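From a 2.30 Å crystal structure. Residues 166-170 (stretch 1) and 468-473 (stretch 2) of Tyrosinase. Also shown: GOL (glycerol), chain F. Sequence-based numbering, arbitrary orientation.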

ATOM      1  N   GLY A 166      16.654  -7.252 -11.903  1.00 32.84           N
ATOM      2  CA  GLY A 166      18.059  -7.025 -11.497  1.00 33.37           C
ATOM      3  C   GLY A 166      18.265  -5.576 -11.072  1.00 33.15           C
ATOM      4  O   GLY A 166      17.620  -4.695 -11.639  1.00 34.22           O
ATOM      5  N   ASN A 167      19.118  -5.272 -10.087  1.00 28.50           N
ATOM      6  CA  ASN A 167      19.305  -3.843  -9.800  1.00 29.01           C
ATOM      7  C   ASN A 167      20.737  -3.590  -9.308  1.00 28.80           C
ATOM      8  O   ASN A 167      21.509  -4.537  -9.116  1.00 25.32           O
ATOM      9  CB  ASN A 167      18.228  -3.372  -8.819  1.00 31.31           C
ATOM     10  CG  ASN A 167      18.418  -4.068  -7.502  1.00 30.71           C
ATOM     11  OD1 ASN A 167      19.544  -4.138  -7.060  1.00 29.62           O
ATOM     12  ND2 ASN A 167      17.384  -4.654  -6.933  1.00 28.15           N
ATOM     13  N   ILE A 168      21.067  -2.320  -9.062  1.00 27.37           N
ATOM     14  CA  ILE A 168      22.455  -1.943  -8.867  1.00 28.34           C
ATOM     15  C   ILE A 168      22.889  -2.314  -7.447  1.00 30.31           C
ATOM     16  O   ILE A 168      24.103  -2.312  -7.150  1.00 31.79           O
ATOM     17  CB  ILE A 168      22.731  -0.462  -9.203  1.00 29.25           C
ATOM     18  CG1 ILE A 168      21.888   0.503  -8.372  1.00 29.44           C
ATOM     19  CG2 ILE A 168      22.562  -0.192 -10.700  1.00 29.35           C
ATOM     20  CD1 ILE A 168      22.229   1.932  -8.596  1.00 27.47           C
ATOM     21  N   TYR A 169      21.940  -2.699  -6.590  1.00 27.73           N
ATOM     22  CA  TYR A 169      22.335  -3.308  -5.327  1.00 30.99           C
ATOM     23  C   TYR A 169      23.040  -4.646  -5.558  1.00 33.36           C
ATOM     24  O   TYR A 169      23.842  -5.049  -4.728  1.00 35.96           O
ATOM     25  CB  TYR A 169      21.151  -3.602  -4.408  1.00 29.41           C
ATOM     26  CG  TYR A 169      20.324  -2.424  -3.992  1.00 30.57           C
ATOM     27  CD1 TYR A 169      20.825  -1.132  -4.039  1.00 32.35           C
ATOM     28  CD2 TYR A 169      19.035  -2.606  -3.512  1.00 32.07           C
ATOM     29  CE1 TYR A 169      20.050  -0.042  -3.658  1.00 31.18           C
ATOM     30  CE2 TYR A 169      18.250  -1.527  -3.125  1.00 32.94           C
ATOM     31  CZ  TYR A 169      18.766  -0.239  -3.185  1.00 33.34           C
ATOM     32  OH  TYR A 169      18.011   0.845  -2.833  1.00 33.61           O
ATOM     33  N   GLU A 170      22.723  -5.337  -6.660  1.00 35.99           N
ATOM     34  CA  GLU A 170      22.999  -6.788  -6.786  1.00 34.77           C
ATOM     35  C   GLU A 170      24.398  -7.008  -7.326  1.00 33.54           C
ATOM     36  O   GLU A 170      24.878  -6.219  -8.176  1.00 34.17           O
ATOM     37  CB  GLU A 170      21.937  -7.457  -7.660  1.00 38.84           C
ATOM     38  CG  GLU A 170      20.558  -7.376  -7.022  1.00 39.18           C
ATOM     39  CD  GLU A 170      19.526  -8.247  -7.684  1.00 37.84           C
ATOM     40  OE1 GLU A 170      18.668  -8.795  -6.972  1.00 37.26           O
ATOM     41  OE2 GLU A 170      19.590  -8.333  -8.907  1.00 39.21           O
ATOM     42  N   SER A 468      27.153   8.637   0.709  1.00 31.69           N
ATOM     43  CA  SER A 468      25.759   8.296   0.627  1.00 31.12           C
ATOM     44  C   SER A 468      25.636   6.840   0.161  1.00 32.42           C
ATOM     45  O   SER A 468      26.454   5.994   0.535  1.00 30.22           O
ATOM     46  CB  SER A 468      25.035   9.282  -0.239  1.00 30.03           C
ATOM     47  OG  SER A 468      23.636   9.008  -0.243  1.00 28.79           O
ATOM     48  N   ARG A 469      24.671   6.556  -0.690  1.00 35.39           N
ATOM     49  CA  ARG A 469      24.254   5.189  -0.956  1.00 34.72           C
ATOM     50  C   ARG A 469      23.773   5.102  -2.410  1.00 31.94           C
ATOM     51  O   ARG A 469      23.302   6.120  -2.959  1.00 26.96           O
ATOM     52  CB  ARG A 469      23.108   4.867   0.004  1.00 36.70           C
ATOM     53  CG  ARG A 469      21.962   5.859  -0.140  1.00 42.12           C
ATOM     54  CD  ARG A 469      20.686   5.465   0.566  1.00 47.30           C
ATOM     55  NE  ARG A 469      20.186   4.295  -0.118  1.00 56.89           N
ATOM     56  CZ  ARG A 469      19.141   3.584   0.271  1.00 55.78           C
ATOM     57  NH1 ARG A 469      18.771   2.533  -0.446  1.00 46.89           N
ATOM     58  NH2 ARG A 469      18.479   3.944   1.359  1.00 44.27           N
ATOM     59  N   TRP A 470      23.882   3.938  -3.043  1.00 29.43           N
ATOM     60  CA  TRP A 470      23.142   3.726  -4.273  1.00 33.07           C
ATOM     61  C   TRP A 470      21.666   3.554  -3.922  1.00 31.73           C
ATOM     62  O   TRP A 470      21.386   2.927  -2.917  1.00 29.14           O
ATOM     63  CB  TRP A 470      23.656   2.480  -4.991  1.00 32.47           C
ATOM     64  CG  TRP A 470      25.102   2.552  -5.345  1.00 32.30           C
ATOM     65  CD1 TRP A 470      26.106   1.781  -4.843  1.00 30.39           C
ATOM     66  CD2 TRP A 470      25.708   3.461  -6.278  1.00 29.77           C
ATOM     67  NE1 TRP A 470      27.296   2.134  -5.410  1.00 27.58           N
ATOM     68  CE2 TRP A 470      27.086   3.160  -6.299  1.00 29.73           C
ATOM     69  CE3 TRP A 470      25.215   4.467  -7.113  1.00 29.81           C
ATOM     70  CZ2 TRP A 470      27.987   3.844  -7.119  1.00 28.00           C
ATOM     71  CZ3 TRP A 470      26.098   5.129  -7.940  1.00 31.57           C
ATOM     72  CH2 TRP A 470      27.465   4.807  -7.950  1.00 29.93           C
ATOM     73  N   ASN A 471      20.767   4.033  -4.782  1.00 34.64           N
ATOM     74  CA  ASN A 471      19.317   3.896  -4.594  1.00 39.95           C
ATOM     75  C   ASN A 471      18.630   3.226  -5.780  1.00 39.52           C
ATOM     76  O   ASN A 471      18.865   3.582  -6.939  1.00 40.47           O
ATOM     77  CB  ASN A 471      18.604   5.238  -4.509  1.00 45.54           C
ATOM     78  CG  ASN A 471      18.550   5.756  -3.095  1.00 48.27           C
ATOM     79  OD1 ASN A 471      19.111   6.808  -2.811  1.00 55.24           O
ATOM     80  ND2 ASN A 471      17.875   5.022  -2.227  1.00 44.70           N
ATOM     81  N   VAL A 472      17.729   2.321  -5.440  1.00 39.12           N
ATOM     82  CA  VAL A 472      16.765   1.737  -6.379  1.00 43.22           C
ATOM     83  C   VAL A 472      15.371   2.211  -5.973  1.00 39.91           C
ATOM     84  O   VAL A 472      14.916   1.874  -4.889  1.00 37.86           O
ATOM     85  CB  VAL A 472      16.804   0.200  -6.336  1.00 42.67           C
ATOM     86  CG1 VAL A 472      15.760  -0.415  -7.260  1.00 40.79           C
ATOM     87  CG2 VAL A 472      18.187  -0.334  -6.627  1.00 42.06           C
ATOM     88  N   VAL A 473      14.717   2.951  -6.835  1.00 46.75           N
ATOM     89  CA  VAL A 473      13.473   3.612  -6.466  1.00 55.17           C
ATOM     90  C   VAL A 473      12.362   3.248  -7.459  1.00 57.88           C
ATOM     91  O   VAL A 473      12.596   3.197  -8.686  1.00 50.82           O
ATOM     92  CB  VAL A 473      13.672   5.135  -6.381  1.00 62.28           C
ATOM     93  CG1 VAL A 473      14.244   5.724  -7.664  1.00 61.84           C
ATOM     94  CG2 VAL A 473      12.379   5.835  -5.989  1.00 71.95           C
TER
HETATM   95  C1  GOL F 602      15.615   0.007  -0.249  1.00 52.18           C
HETATM   96  O1  GOL F 602      15.756   0.350  -1.650  1.00 52.71           O
HETATM   97  C2  GOL F 602      16.011   1.105   0.743  1.00 47.83           C
HETATM   98  O2  GOL F 602      15.848   2.352   0.082  1.00 50.65           O
HETATM   99  C3  GOL F 602      17.482   1.126   1.116  1.00 50.09           C
HETATM  100  O3  GOL F 602      17.986   0.295   2.145  1.00 48.08           O

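This is a compact, largely apolar contact between a tight turn and an extended segment some 300 residues away in the same chain, pinned by a hydrogen bond from a backbone amide to a tyrosine hydroxyl.

The first stretch leaves a strand at Asn167 and folds at once into a type I beta turn ending at Glu170. The turn closes through its backbone, Glu170 N donating to Asn167 O at 2.9 Å, and side chains reinforce it weakly: Tyr169 N reaches Asn167 OD1 at 2.8 Å, and Asn167 N reaches Glu170 OE2 at 3.3 Å. The side chain of Asn167 thus makes a weak bond to the backbone of Tyr169, which with Val472 has the most area covered. The second stretch has no regular helix or strand. Its CA atoms stay well back from the turn, 7.0 Å between Asn167 CA and Val472 CA and 7.2 Å between Tyr169 CA and Trp470 CA, which leaves room for side chains to fill the gap; no backbone-to-backbone hydrogen bond crosses it.

Tyr169 and Val472 form the heart of the packing. Val472 points toward the turn and sets its CG2 methyl over one face of the tyrosine ring, 3.5 Å from the centroid and only 12° off the ring normal, a CH-pi contact of nearly ideal placement. The same residue satisfies the far end of the ring: Val472 N donates to Tyr169 OH at 3.0 Å with an angle of 160°. One residue therefore addresses the tyrosine twice, its methyl meeting the pi face and its amide meeting the hydroxyl. At the ring edge, Trp470 O lies 3.3 Å from Tyr169 CE1, so a carbonyl oxygen meets the electropositive rim rather than the electron-rich face.

Around this pair the apolar surface is extended. Ile168 points toward the second stretch and, with chi1 in p and chi2 in t, brings CD1 to 3.9 Å from Trp470 CB and CG1 to 4.2 Å from Val472 CG2. Trp470 starts toward the turn, but its indole leads away, so its base supplies the closest contact with Ile168. Asn167 adds its CB, 3.7 Å from Val472 CG2; that one methyl is touched by three consecutive residues of the turn, Asn167 to Tyr169.

The polar margin lies at the tyrosine hydroxyl. Arg469 starts sideways, yet its end comes nearer, placing NH1 3.0 Å from Tyr169 OH; a weak bond also runs from Arg469 NE to Trp470 O at 3.3 Å, within the second stretch. Glycerol, probably from the crystallisation liquor, sits here as well: its O1 hydrogen-bonds Tyr169 OH at 2.6 Å, and its O2 accepts a weak bond from Arg469 NH1 at 3.0 Å. Its C3 is modelled just 2.5 Å from Arg469 NH1, too close for an ordinary non-bonded contact, so its fine geometry deserves caution.

The rule is economical: let one valine serve an aromatic face and its hydroxyl together, then pack aliphatic carbon against the same methyl.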